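Local coordinates for protein CrataBL (Crataeva tapia, PDB 4IHZ) that inhibits trypsin as a beta-trefoil protein of the Kunitz type and probably also inhibits factor Xa and binds glucose and N-acetylglucosamine as a lectin, at residues Y9-T14 / A157-R162; P21-K26 / P34-T39; I38-F43 / G145-A150; I93-V98 / E139-G144; L97-G102 / L149-R154. All blocks are in the same frame, centred on the assembly; numbering follows the deposited sequence. Where two conformers were deposited one is given.

Interaction 1 of 5, residues Y9-T14 / A157-R162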
# COMPACT_ATOMS: atom_id res chain seq x y z
N TYR A 9 5.71 17.19 -8.94
CA TYR A 9 6.76 16.41 -9.59
C TYR A 9 8.12 16.75 -9.05
O TYR A 9 8.49 17.94 -8.98
CB TYR A 9 6.75 16.71 -11.09
CG TYR A 9 5.50 16.30 -11.80
CD1 TYR A 9 5.31 14.96 -12.17
CD2 TYR A 9 4.50 17.22 -12.09
CE1 TYR A 9 4.15 14.59 -12.85
CE2 TYR A 9 3.33 16.85 -12.76
CZ TYR A 9 3.18 15.52 -13.12
OH TYR A 9 2.08 15.10 -13.80
N ILE A 10 8.89 15.73 -8.68
CA ILE A 10 10.29 15.90 -8.29
C ILE A 10 11.12 15.86 -9.57
O ILE A 10 11.07 14.91 -10.35
CB ILE A 10 10.75 14.77 -7.34
CG1 ILE A 10 9.90 14.78 -6.06
CG2 ILE A 10 12.28 14.95 -7.06
CD1 ILE A 10 10.09 13.51 -5.24
N LEU A 11 11.89 16.93 -9.81
CA LEU A 11 12.67 16.99 -11.04
C LEU A 11 14.09 17.39 -10.70
O LEU A 11 14.29 18.18 -9.78
CB LEU A 11 12.06 18.03 -11.98
CG LEU A 11 10.71 17.57 -12.53
CD1 LEU A 11 9.93 18.76 -12.98
CD2 LEU A 11 10.95 16.60 -13.73
N PRO A 12 15.09 16.85 -11.43
CA PRO A 12 16.44 17.41 -11.27
C PRO A 12 16.42 18.91 -11.53
O PRO A 12 15.66 19.42 -12.35
CB PRO A 12 17.24 16.70 -12.36
CG PRO A 12 16.39 15.44 -12.70
CD PRO A 12 15.01 15.96 -12.60
N SER A 13 17.28 19.63 -10.81
CA SER A 13 17.32 21.07 -10.92
C SER A 13 17.60 21.55 -12.32
O SER A 13 17.13 22.63 -12.69
CB SER A 13 18.32 21.63 -9.92
OG SER A 13 17.68 21.60 -8.66
N THR A 14 18.38 20.78 -13.09
CA THR A 14 18.73 21.19 -14.45
C THR A 14 18.32 20.24 -15.58
O THR A 14 18.98 20.21 -16.64
CB THR A 14 20.22 21.51 -14.59
OG1 THR A 14 20.98 20.31 -14.40
CG2 THR A 14 20.65 22.58 -13.57
N ALA A 157 20.48 17.50 -6.76
CA ALA A 157 19.72 18.76 -6.66
C ALA A 157 18.38 18.65 -7.38
O ALA A 157 18.33 18.29 -8.57
CB ALA A 157 20.50 19.93 -7.24
N VAL A 158 17.32 19.01 -6.67
CA VAL A 158 15.97 18.90 -7.22
C VAL A 158 15.17 20.16 -7.03
O VAL A 158 15.47 21.02 -6.18
CB VAL A 158 15.15 17.68 -6.61
CG1 VAL A 158 15.86 16.34 -6.91
CG2 VAL A 158 14.91 17.87 -5.06
N ARG A 159 14.13 20.24 -7.85
CA ARG A 159 13.13 21.27 -7.78
C ARG A 159 11.78 20.56 -7.79
O ARG A 159 11.69 19.36 -8.09
CB ARG A 159 13.26 22.18 -9.00
CG ARG A 159 13.15 21.41 -10.35
CD ARG A 159 13.62 22.29 -11.54
NE ARG A 159 13.63 21.51 -12.78
CZ ARG A 159 12.60 21.39 -13.62
NH1 ARG A 159 11.47 22.07 -13.41
NH2 ARG A 159 12.70 20.61 -14.69
N PHE A 160 10.72 21.30 -7.50
CA PHE A 160 9.40 20.70 -7.37
C PHE A 160 8.43 21.49 -8.22
O PHE A 160 8.33 22.71 -8.08
CB PHE A 160 8.94 20.69 -5.91
CG PHE A 160 9.92 20.01 -4.98
CD1 PHE A 160 10.01 18.63 -4.95
CD2 PHE A 160 10.77 20.76 -4.16
CE1 PHE A 160 10.91 17.99 -4.10
CE2 PHE A 160 11.67 20.13 -3.29
CZ PHE A 160 11.74 18.74 -3.25
N THR A 161 7.77 20.80 -9.12
CA THR A 161 6.78 21.45 -9.96
C THR A 161 5.40 21.01 -9.52
O THR A 161 5.12 19.80 -9.52
CB THR A 161 7.04 21.07 -11.45
OG1 THR A 161 8.27 21.67 -11.87
CG2 THR A 161 5.92 21.58 -12.36
N ARG A 162 4.53 21.95 -9.17
CA ARG A 162 3.18 21.60 -8.75
C ARG A 162 2.46 20.96 -9.92
O ARG A 162 2.55 21.47 -11.04
CB ARG A 162 2.43 22.83 -8.25
CG ARG A 162 1.03 22.50 -7.79
CD ARG A 162 0.33 23.70 -7.17
NE ARG A 162 -1.03 23.31 -6.81
CZ ARG A 162 -1.75 23.87 -5.83
NH1 ARG A 162 -1.25 24.85 -5.10
NH2 ARG A 162 -2.98 23.41 -5.58

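Interaction 2 of 5, residues P21-K26 / P34-T39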
# COMPACT_ATOMS: atom_id res chain seq x y z
N PRO A 21 7.80 5.38 -9.80
CA PRO A 21 7.90 3.98 -9.35
C PRO A 21 7.99 3.01 -10.52
O PRO A 21 7.29 3.16 -11.54
CB PRO A 21 6.60 3.77 -8.57
CG PRO A 21 6.23 5.16 -8.06
CD PRO A 21 6.58 6.05 -9.26
N ASP A 22 8.88 2.03 -10.41
CA ASP A 22 9.04 1.06 -11.48
C ASP A 22 7.75 0.34 -11.85
O ASP A 22 7.53 0.03 -13.05
CB ASP A 22 10.10 0.05 -11.13
CG ASP A 22 11.42 0.33 -11.81
OD1 ASP A 22 11.52 1.16 -12.78
OD2 ASP A 22 12.40 -0.34 -11.41
N ASN A 23 6.87 0.06 -10.88
CA ASN A 23 5.68 -0.73 -11.25
C ASN A 23 4.80 0.01 -12.24
O ASN A 23 4.13 -0.60 -13.09
CB ASN A 23 4.88 -1.18 -10.02
CG ASN A 23 3.96 -0.11 -9.52
OD1 ASN A 23 2.82 -0.04 -9.94
ND2 ASN A 23 4.43 0.72 -8.58
N LEU A 24 4.86 1.35 -12.18
CA LEU A 24 4.06 2.17 -13.11
C LEU A 24 4.67 2.19 -14.49
O LEU A 24 3.96 2.32 -15.46
CB LEU A 24 3.82 3.60 -12.54
CG LEU A 24 2.98 3.65 -11.27
CD1 LEU A 24 2.78 5.10 -10.85
CD2 LEU A 24 1.58 3.02 -11.55
N ARG A 25 5.99 1.98 -14.60
CA ARG A 25 6.60 1.95 -15.94
C ARG A 25 6.20 0.67 -16.64
O ARG A 25 5.89 0.69 -17.84
CB ARG A 25 8.13 2.05 -15.81
CG ARG A 25 8.51 3.38 -15.19
CD ARG A 25 10.03 3.50 -15.12
NE ARG A 25 10.57 3.73 -16.46
CZ ARG A 25 11.77 4.27 -16.66
NH1 ARG A 25 12.49 4.59 -15.62
NH2 ARG A 25 12.20 4.49 -17.90
N LYS A 26 6.15 -0.41 -15.87
CA LYS A 26 5.80 -1.73 -16.40
C LYS A 26 4.32 -1.78 -16.77
O LYS A 26 3.96 -2.35 -17.81
CB LYS A 26 6.21 -2.82 -15.40
CG LYS A 26 5.90 -4.27 -15.88
CD LYS A 26 6.92 -4.76 -16.90
CE LYS A 26 6.42 -6.04 -17.58
NZ LYS A 26 7.31 -6.43 -18.72
N PRO A 34 8.78 -6.58 -4.06
CA PRO A 34 9.71 -6.51 -2.94
C PRO A 34 10.67 -5.33 -3.02
O PRO A 34 11.20 -4.94 -1.99
CB PRO A 34 10.48 -7.83 -3.02
CG PRO A 34 10.15 -8.42 -4.32
CD PRO A 34 8.90 -7.82 -4.84
N LEU A 35 10.87 -4.78 -4.22
CA LEU A 35 11.84 -3.68 -4.39
C LEU A 35 11.43 -2.76 -5.52
O LEU A 35 12.03 -2.76 -6.59
CB LEU A 35 13.24 -4.25 -4.62
CG LEU A 35 14.32 -3.22 -4.29
CD1 LEU A 35 14.69 -3.33 -2.82
CD2 LEU A 35 15.54 -3.49 -5.16
N ASP A 36 10.41 -1.95 -5.25
CA ASP A 36 9.83 -1.11 -6.28
C ASP A 36 10.60 0.21 -6.27
O ASP A 36 10.27 1.12 -5.52
CB ASP A 36 8.34 -0.91 -6.00
CG ASP A 36 7.62 -0.20 -7.15
OD1 ASP A 36 7.87 -0.55 -8.33
OD2 ASP A 36 6.79 0.71 -6.87
N LEU A 37 11.62 0.28 -7.11
CA LEU A 37 12.52 1.43 -7.17
C LEU A 37 11.83 2.66 -7.72
O LEU A 37 10.79 2.55 -8.38
CB LEU A 37 13.72 1.09 -8.08
CG LEU A 37 14.56 -0.08 -7.62
CD1 LEU A 37 15.49 -0.36 -8.79
CD2 LEU A 37 15.34 0.22 -6.34
N ILE A 38 12.44 3.82 -7.49
CA ILE A 38 11.95 5.05 -8.10
C ILE A 38 12.99 5.36 -9.18
O ILE A 38 14.15 5.67 -8.86
CB ILE A 38 11.93 6.22 -7.07
CG1 ILE A 38 11.00 5.92 -5.88
CG2 ILE A 38 11.53 7.55 -7.76
CD1 ILE A 38 9.57 5.66 -6.27
N THR A 39 12.59 5.25 -10.44
CA THR A 39 13.56 5.35 -11.54
C THR A 39 13.30 6.56 -12.41
O THR A 39 12.18 7.08 -12.48
CB THR A 39 13.61 4.08 -12.42
OG1 THR A 39 12.29 3.81 -12.91
CG2 THR A 39 14.13 2.88 -11.57
O HOH W 1 11.87 -1.97 -9.38

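Interaction 3 of 5, residues I38-F43 / G145-A150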
# COMPACT_ATOMS: atom_id res chain seq x y z
N ILE A 38 12.44 3.82 -7.49
CA ILE A 38 11.95 5.05 -8.10
C ILE A 38 12.99 5.36 -9.18
O ILE A 38 14.15 5.67 -8.86
CB ILE A 38 11.93 6.22 -7.07
CG1 ILE A 38 11.00 5.92 -5.88
CG2 ILE A 38 11.53 7.55 -7.76
CD1 ILE A 38 9.57 5.66 -6.27
N THR A 39 12.59 5.25 -10.44
CA THR A 39 13.56 5.35 -11.54
C THR A 39 13.30 6.56 -12.41
O THR A 39 12.18 7.08 -12.48
CB THR A 39 13.61 4.08 -12.42
OG1 THR A 39 12.29 3.81 -12.91
CG2 THR A 39 14.13 2.88 -11.57
N GLN A 40 14.33 7.00 -13.11
CA GLN A 40 14.27 8.20 -13.88
C GLN A 40 13.78 7.93 -15.30
O GLN A 40 14.20 6.98 -15.96
CB GLN A 40 15.66 8.85 -13.90
CG GLN A 40 15.61 10.28 -14.44
CD GLN A 40 16.93 10.97 -14.33
OE1 GLN A 40 18.00 10.35 -14.48
NE2 GLN A 40 16.88 12.27 -14.10
N LEU A 41 12.88 8.77 -15.77
CA LEU A 41 12.35 8.61 -17.13
C LEU A 41 13.19 9.45 -18.08
O LEU A 41 12.98 10.64 -18.24
CB LEU A 41 10.91 9.12 -17.16
CG LEU A 41 9.91 8.43 -16.23
CD1 LEU A 41 8.52 8.97 -16.46
CD2 LEU A 41 9.89 6.97 -16.55
N ARG A 42 14.23 8.82 -18.65
CA ARG A 42 15.27 9.56 -19.37
C ARG A 42 15.16 9.73 -20.87
O ARG A 42 15.56 10.76 -21.43
CB ARG A 42 16.60 8.88 -19.09
CG ARG A 42 17.11 9.13 -17.75
CD ARG A 42 18.55 8.74 -17.73
NE ARG A 42 18.65 7.31 -17.91
CZ ARG A 42 19.82 6.71 -18.14
NH1 ARG A 42 20.92 7.48 -18.23
NH2 ARG A 42 19.86 5.37 -18.27
N PHE A 43 14.67 8.69 -21.55
CA PHE A 43 14.77 8.63 -23.00
C PHE A 43 13.43 8.27 -23.61
O PHE A 43 13.12 7.07 -23.78
CB PHE A 43 15.83 7.61 -23.40
CG PHE A 43 17.20 7.91 -22.84
CD1 PHE A 43 17.83 7.03 -21.97
CD2 PHE A 43 17.87 9.09 -23.20
CE1 PHE A 43 19.09 7.32 -21.46
CE2 PHE A 43 19.15 9.38 -22.68
CZ PHE A 43 19.76 8.51 -21.82
N GLY A 145 20.32 -0.62 -16.78
CA GLY A 145 20.19 0.42 -17.79
C GLY A 145 19.28 1.57 -17.38
O GLY A 145 19.10 2.53 -18.15
N ARG A 146 18.75 1.50 -16.16
CA ARG A 146 17.95 2.58 -15.58
C ARG A 146 18.68 3.23 -14.41
O ARG A 146 19.58 2.64 -13.80
CB ARG A 146 16.60 2.09 -15.08
CG ARG A 146 15.62 2.01 -16.13
CD ARG A 146 14.30 1.56 -15.57
NE ARG A 146 13.47 1.28 -16.71
CZ ARG A 146 12.28 0.70 -16.64
NH1 ARG A 146 11.78 0.36 -15.46
NH2 ARG A 146 11.61 0.47 -17.76
N ARG A 147 18.31 4.46 -14.13
CA ARG A 147 18.83 5.17 -12.97
C ARG A 147 17.80 5.23 -11.90
O ARG A 147 16.61 5.44 -12.19
CB ARG A 147 19.25 6.58 -13.36
CG ARG A 147 20.18 6.54 -14.58
CD ARG A 147 21.18 7.65 -14.58
NE ARG A 147 20.57 8.97 -14.50
CZ ARG A 147 21.28 10.09 -14.52
NH1 ARG A 147 22.61 10.03 -14.66
NH2 ARG A 147 20.68 11.26 -14.43
N TYR A 148 18.22 5.05 -10.66
CA TYR A 148 17.26 4.95 -9.54
C TYR A 148 17.72 5.82 -8.40
O TYR A 148 18.90 6.15 -8.28
CB TYR A 148 17.12 3.49 -9.09
CG TYR A 148 18.42 2.85 -8.67
CD1 TYR A 148 18.85 2.94 -7.35
CD2 TYR A 148 19.20 2.18 -9.59
CE1 TYR A 148 20.06 2.36 -6.96
CE2 TYR A 148 20.40 1.61 -9.21
CZ TYR A 148 20.79 1.69 -7.89
OH TYR A 148 21.98 1.13 -7.49
N LEU A 149 16.79 6.21 -7.55
CA LEU A 149 17.08 7.03 -6.37
C LEU A 149 17.59 6.16 -5.21
O LEU A 149 17.09 5.07 -4.99
CB LEU A 149 15.85 7.83 -5.95
CG LEU A 149 15.33 8.87 -6.94
CD1 LEU A 149 14.16 9.51 -6.23
CD2 LEU A 149 16.42 9.91 -7.27
N ALA A 150 18.62 6.66 -4.51
CA ALA A 150 19.23 5.90 -3.41
C ALA A 150 19.83 6.86 -2.40
O ALA A 150 20.39 7.90 -2.76
CB ALA A 150 20.29 5.01 -3.95
O HOH W 2 14.98 3.80 -6.12
O HOH W 3 16.54 5.83 -15.84

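Interaction 4 of 5, residues I93-V98 / E139-G144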
# COMPACT_ATOMS: atom_id res chain seq x y z
N ILE A 93 21.80 -6.52 -4.96
CA ILE A 93 21.83 -6.38 -6.43
C ILE A 93 22.20 -4.93 -6.80
O ILE A 93 22.89 -4.69 -7.78
CB ILE A 93 20.44 -6.72 -7.07
CG1 ILE A 93 20.03 -8.16 -6.75
CG2 ILE A 93 20.46 -6.46 -8.59
CD1 ILE A 93 20.31 -9.22 -7.82
N HIS A 94 21.75 -3.99 -5.98
CA HIS A 94 22.00 -2.59 -6.21
C HIS A 94 23.12 -2.04 -5.35
O HIS A 94 23.35 -0.83 -5.33
CB HIS A 94 20.68 -1.79 -6.06
CG HIS A 94 19.64 -2.21 -7.04
ND1 HIS A 94 18.78 -3.26 -6.80
CD2 HIS A 94 19.34 -1.75 -8.27
CE1 HIS A 94 17.98 -3.41 -7.84
NE2 HIS A 94 18.31 -2.52 -8.76
N ARG A 95 23.88 -2.94 -4.72
CA ARG A 95 25.02 -2.57 -3.86
C ARG A 95 24.71 -1.54 -2.78
O ARG A 95 25.52 -0.65 -2.51
CB ARG A 95 26.18 -2.07 -4.69
CG ARG A 95 26.81 -3.11 -5.58
CD ARG A 95 28.01 -2.48 -6.25
NE ARG A 95 29.21 -2.44 -5.40
CZ ARG A 95 30.10 -1.43 -5.40
NH1 ARG A 95 29.91 -0.37 -6.19
NH2 ARG A 95 31.16 -1.49 -4.61
N GLY A 96 23.53 -1.63 -2.17
CA GLY A 96 23.29 -0.88 -0.95
C GLY A 96 21.85 -0.46 -0.81
O GLY A 96 20.94 -1.12 -1.34
N LEU A 97 21.66 0.63 -0.08
CA LEU A 97 20.31 1.12 0.19
C LEU A 97 19.76 1.74 -1.07
O LEU A 97 20.47 2.36 -1.84
CB LEU A 97 20.32 2.19 1.29
CG LEU A 97 20.93 1.81 2.66
CD1 LEU A 97 21.09 3.01 3.61
CD2 LEU A 97 20.17 0.68 3.32
N VAL A 98 18.45 1.59 -1.21
CA VAL A 98 17.69 2.16 -2.34
C VAL A 98 16.38 2.73 -1.83
O VAL A 98 15.83 2.25 -0.84
CB VAL A 98 17.41 1.11 -3.47
CG1 VAL A 98 18.72 0.61 -4.05
CG2 VAL A 98 16.63 -0.11 -2.95
N GLU A 139 21.64 6.69 -8.79
CA GLU A 139 22.62 5.60 -9.00
C GLU A 139 22.24 4.76 -10.19
O GLU A 139 21.12 4.81 -10.64
CB GLU A 139 22.70 4.69 -7.78
CG GLU A 139 23.10 5.41 -6.50
CD GLU A 139 24.60 5.71 -6.40
OE1 GLU A 139 25.42 5.03 -7.08
OE2 GLU A 139 24.97 6.62 -5.63
N THR A 140 23.19 3.98 -10.69
CA THR A 140 22.93 3.09 -11.81
C THR A 140 23.35 1.67 -11.51
O THR A 140 22.93 0.76 -12.20
CB THR A 140 23.65 3.52 -13.10
OG1 THR A 140 25.06 3.49 -12.87
CG2 THR A 140 23.24 4.92 -13.55
N VAL A 141 24.20 1.47 -10.49
CA VAL A 141 24.74 0.13 -10.27
C VAL A 141 23.63 -0.90 -10.03
O VAL A 141 22.77 -0.71 -9.15
CB VAL A 141 25.81 0.07 -9.15
CG1 VAL A 141 25.27 0.56 -7.82
CG2 VAL A 141 26.36 -1.35 -9.01
N GLY A 142 23.61 -1.96 -10.83
CA GLY A 142 22.60 -3.01 -10.76
C GLY A 142 21.25 -2.63 -11.35
O GLY A 142 20.29 -3.39 -11.24
N GLY A 143 21.21 -1.47 -12.00
CA GLY A 143 19.96 -0.89 -12.46
C GLY A 143 19.47 -1.35 -13.83
O GLY A 143 18.41 -0.91 -14.28
N GLY A 144 20.25 -2.18 -14.51
CA GLY A 144 19.82 -2.77 -15.78
C GLY A 144 19.62 -1.75 -16.88
O GLY A 144 18.80 -1.94 -17.79

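Interaction 5 of 5, residues L97-G102 / L149-R154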
# COMPACT_ATOMS: atom_id res chain seq x y z
N LEU A 97 21.66 0.63 -0.08
CA LEU A 97 20.31 1.12 0.19
C LEU A 97 19.76 1.74 -1.07
O LEU A 97 20.47 2.36 -1.84
CB LEU A 97 20.32 2.19 1.29
CG LEU A 97 20.93 1.81 2.66
CD1 LEU A 97 21.09 3.01 3.61
CD2 LEU A 97 20.17 0.68 3.32
N VAL A 98 18.45 1.59 -1.21
CA VAL A 98 17.69 2.16 -2.34
C VAL A 98 16.38 2.73 -1.83
O VAL A 98 15.83 2.25 -0.84
CB VAL A 98 17.41 1.11 -3.47
CG1 VAL A 98 18.72 0.61 -4.05
CG2 VAL A 98 16.63 -0.11 -2.95
N VAL A 99 15.92 3.77 -2.50
CA VAL A 99 14.53 4.26 -2.25
C VAL A 99 13.57 3.29 -2.89
O VAL A 99 13.78 2.88 -4.03
CB VAL A 99 14.34 5.67 -2.81
CG1 VAL A 99 12.89 6.16 -2.56
CG2 VAL A 99 15.28 6.68 -2.14
N THR A 100 12.48 2.95 -2.20
CA THR A 100 11.42 2.13 -2.83
C THR A 100 10.08 2.64 -2.40
O THR A 100 9.98 3.44 -1.47
CB THR A 100 11.47 0.65 -2.45
OG1 THR A 100 11.09 0.52 -1.07
CG2 THR A 100 12.90 0.09 -2.64
N THR A 101 9.05 2.11 -3.05
CA THR A 101 7.73 2.32 -2.49
C THR A 101 7.43 1.15 -1.52
O THR A 101 8.31 0.36 -1.20
CB THR A 101 6.63 2.40 -3.58
OG1 THR A 101 6.57 1.14 -4.25
CG2 THR A 101 6.96 3.53 -4.65
N GLY A 102 6.20 1.04 -1.04
CA GLY A 102 5.84 -0.11 -0.23
C GLY A 102 6.08 0.13 1.26
O GLY A 102 6.00 -0.83 2.05
N LEU A 149 16.79 6.21 -7.55
CA LEU A 149 17.08 7.03 -6.37
C LEU A 149 17.59 6.16 -5.21
O LEU A 149 17.09 5.07 -4.99
CB LEU A 149 15.85 7.83 -5.95
CG LEU A 149 15.33 8.87 -6.94
CD1 LEU A 149 14.16 9.51 -6.23
CD2 LEU A 149 16.42 9.91 -7.27
N ALA A 150 18.62 6.66 -4.51
CA ALA A 150 19.23 5.90 -3.41
C ALA A 150 19.83 6.86 -2.40
O ALA A 150 20.39 7.90 -2.76
CB ALA A 150 20.29 5.01 -3.95
N PRO A 151 19.75 6.51 -1.11
CA PRO A 151 20.29 7.43 -0.09
C PRO A 151 21.76 7.12 0.19
O PRO A 151 22.10 6.39 1.12
CB PRO A 151 19.40 7.13 1.13
CG PRO A 151 19.05 5.67 0.98
CD PRO A 151 18.97 5.40 -0.52
N ARG A 152 22.63 7.68 -0.65
CA ARG A 152 24.05 7.35 -0.55
C ARG A 152 24.92 8.57 -0.41
O ARG A 152 26.11 8.54 -0.84
CB ARG A 152 24.46 6.48 -1.73
CG ARG A 152 23.71 5.17 -1.73
CD ARG A 152 24.24 4.13 -2.68
NE ARG A 152 23.25 3.06 -2.83
CZ ARG A 152 23.26 2.14 -3.79
NH1 ARG A 152 24.24 2.12 -4.70
NH2 ARG A 152 22.29 1.24 -3.83
N ASP A 153 24.36 9.59 0.24
CA ASP A 153 25.07 10.83 0.60
C ASP A 153 25.76 11.62 -0.52
O ASP A 153 26.69 12.40 -0.25
CB ASP A 153 26.00 10.61 1.80
CG ASP A 153 25.26 10.75 3.12
OD1 ASP A 153 24.48 11.74 3.28
OD2 ASP A 153 25.46 9.86 3.97
N ARG A 154 25.30 11.42 -1.75
CA ARG A 154 25.68 12.26 -2.92
C ARG A 154 24.41 12.92 -3.46
O ARG A 154 23.67 12.32 -4.24
CB ARG A 154 26.33 11.40 -3.99
CG ARG A 154 27.61 10.75 -3.51
CD ARG A 154 28.22 9.86 -4.57
NE ARG A 154 27.53 8.57 -4.72
CZ ARG A 154 27.73 7.51 -3.94
NH1 ARG A 154 28.56 7.56 -2.91
NH2 ARG A 154 27.07 6.38 -4.19
O HOH W 2 14.98 3.80 -6.12

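Interaction 1 of 5, residues Y9-T14 / A157-R162
Tyr-9 to Pro-12 pairs antiparallel with Val-158 to Thr-161, first strand with last closing the beta-trefoil barrel; the axes approach to 4.6 Å with 145° between their directions. Tyr-9 with Thr-161 and Leu-11 with Arg-159 form hydrogen-bonded pairs, the bond from Arg-159 N to Leu-11 O measuring 2.8 Å. Pro-12 faces Val-158 in a non-hydrogen-bonded position, where its lack of an N-H costs no rung. Ser-13 N reaches Ala-157 O at 2.8 Å.

On the face with Ile-10 and Phe-160, Ile-10 divides its branches: CG1 meets the edge of the Phe-160 ring at CE1 (3.9 Å), and CG2 touches Val-158 CG1 (3.8 Å). On the other face, Arg-159 starts with CG between its backbone N and carbonyl carbon (chi1 57°) and then runs extended to NE, which donates to Pro-12 O at 2.9 Å. Leu-11 CB lies over one guanidinium face, displaced toward its rim, while Leu-11 CD1 packs on Thr-161 OG1 at 3.5 Å.

Arginine suits this place because it is both flat and apolar on its face, where it takes Leu-11, and a donor at its edge, where NE and NH2, the latter bonded to Ser-15 O, satisfy carbonyls. It thus adds a side-chain clasp to the backbone ladder.

Interaction 2 of 5, residues P21-K26 / P34-T39
Asn-23 turns its CG between its own backbone N and carbonyl carbon (chi1 83°), while Asp-36 holds CG anti to its backbone N (chi1 -172°), and these rotations bring amide and carboxylate together. The carboxylate grips the start of helix 22-26 with both oxygens. Asp-36 OD1 offers its syn lone pair to Asn-23 N at 2.8 Å, and OD2 takes Asn-23 ND2 at 2.9 Å. Thr-101 OG1 is a further partner of OD2, and Phe-79 N binds Asn-23 OD1, which fixes the sense of the amide.

Beside this pair, Asp-22 N donates to Leu-37 O at 2.8 Å. Pro-21 just before it, a residue with no N-H to give, lays its ring alongside Ile-38, CG to CD1 at 3.8 Å. Thr-39 OG1 acts as a relay: it accepts from Arg-25 NH1 at 2.8 Å, near the guanidinium plane, and donates to Asp-22 OD1, also at 2.8 Å, from 47° above the carboxylate plane. The other oxygen, Asp-22 OD2, receives a proton from a water at 2.7 Å, and that water accepts from Leu-37 N.

Each aspartate thus has donors on both oxygens, and Asp-22 OD1 also has a salt bridge to Arg-146. Asp-22 OD2 and Asp-36 OD1, 5.5 Å apart, should repel, but these donors and the helix N-terminus near Asp-36 would offset this, favouring the ionised form of both acids.

Interaction 3 of 5, residues I38-F43 / G145-A150
Arg-147 runs outward between Gln-40 and Arg-42. Its CB lies 4.1 Å from Gln-40 OE1. CG sits over the centre of the Arg-42 guanidinium, 3.6 Å from CZ, and CD continues across the same face to Arg-42 NH1 at 3.7 Å. A bend at chi3 (-56°) then places NE beside Gln-40 OE1 at 2.9 Å, and NH2 completes a side-on grip on that single oxygen at 2.8 Å. Amide and guanidinium are nearly coplanar, 9° apart, with the NH2 bond on a carbonyl lone pair. Glutamine fits because its other end is also used: NE2 donates to Ala-17 O, which settles which way the amide faces.

Methylene groups, not charge, carry the Arg-42 contact. The Arg-42 guanidinium plane is almost parallel to that of Arg-147, yet NH1 of Arg-42 stays 4.0 Å from NE of Arg-147, a proximity of like charges. Phe-43 CE1 covers the opposite face of the Arg-42 group, and Arg-42 NH2 makes a weak bond to Gly-145 O at its edge.

Behind these side chains the backbones join at Thr-39 and Tyr-148, with Gln-40 N bonded to Arg-147 O at 2.9 Å and Leu-149 N to Ile-38 O. Ile-38 CG2 meets Leu-149 CD1 at 3.6 Å. This single bridge joins two hairpins, characteristic of the cap of a beta-trefoil, where three hairpins meet and close one end of the barrel, here in a Kunitz-type inhibitor.

Interaction 4 of 5, residues I93-V98 / E139-G144
Val-141 O is approached by two groups: Tyr-148 OH hydrogen-bonds to it, and His-94 CA directs its C-H there at 3.6 Å. A second C-H contact runs the other way, from Gly-142 CA to Ile-93 O at 3.4 Å with 154° at the hydrogen. No conventional hydrogen bond joins the two segments; these weaker contacts and packing hold them together.

Glycine suits position 142 doubly. It is the third residue of a type II turn from Thr-140 to Gly-143, closed by Gly-143 N to Thr-140 O at 2.8 Å, and its phi of 76° favours a residue without a side chain. Its bare CA also lets the Ile-93 carbonyl come close, where a CB would point.

Val-141 straddles the neighbouring chain. With CG1 between its backbone N and carbonyl carbon (chi1 58°), that methyl rests at 3.4 Å on His-94 O, which also accepts from Arg-152 NH2, while CG2 meets Arg-95 CD at 3.4 Å, the two side chains crossing at about a right angle. The His-94 ring is fixed by ND1 bonding to Ser-91 OG and packs edge-to-face with Tyr-148; its NE2 comes to 3.3 Å from Gly-142 O at too poor an angle to bond.

The contact lies at the surface, joining the turn that links strands 87-91 and 96-100 to the loop between strands 134-139 and 148-151, with Leu-35 and Leu-37 packed against His-94.

Interaction 5 of 5, residues L97-G102 / L149-R154
Val-99 and Leu-149 link strands of two of the hairpins that cap the beta-trefoil barrel, 97-100 and 149-151, which run at 128° to each other with their backbones nearest at Val-98 and Ala-150.

Among the hydrogen bonds, one joins backbone to backbone: Val-99 N to Leu-149 O at 3.0 Å, the donor lying 35° above the carbonyl plane. The others come from Arg-152, which takes Leu-97 O side-on with NE at 3.0 Å and NH2 at 2.9 Å. NE lies in the carbonyl plane, whereas NH2 stands 52° above it. Arginine suits the place because its extended chain reaches back over the strand with several donors: NH2 also binds His-94 O, and NH1 has a long, weak ion pair with Glu-139.

Apolar contacts lie beside these bonds. Pro-151 brings CG to Leu-97 CB at 3.7 Å. Val-99 CG2 touches Leu-149 CB at 4.0 Å, and Ala-150 presents just a methyl, its CB 3.4 Å from Leu-97 O. That single methyl lets the chains approach this closely, while the valine branches supply apolar surface, and the fixed phi of proline suits the inverse gamma turn centred on Pro-151. Val-98 CG1 packs beside the Arg-152 guanidinium.

Water completes the contact: one molecule lies 2.6 Å from Val-99 O and 2.7 Å from Leu-149 O.

Interactions 2 to 5 form a cluster at the hairpin cap, with centres 9 to 13 Å apart. Interactions 2 and 3 share Ile-38 and Thr-39 and are bridged by the salt bridge from Asp-22 OD1 to Arg-146 NH1 (2.8 Å). Interaction 5 meets interaction 2 where Thr-101 OG1 lies 2.7 Å from Asp-36 OD2, and shares a water with interaction 3. Glu-139 OE2 and Arg-154 NH2, 2.6 Å apart, tie interaction 4 to interaction 5. Interaction 1 instead joins the first and last barrel strands and touches interaction 3 through Pro-12 CG and Gln-40 NE2 (3.5 Å). A bound N-acetylglucosamine of the attached glycan is about 9 Å from the side chain of Asn-23.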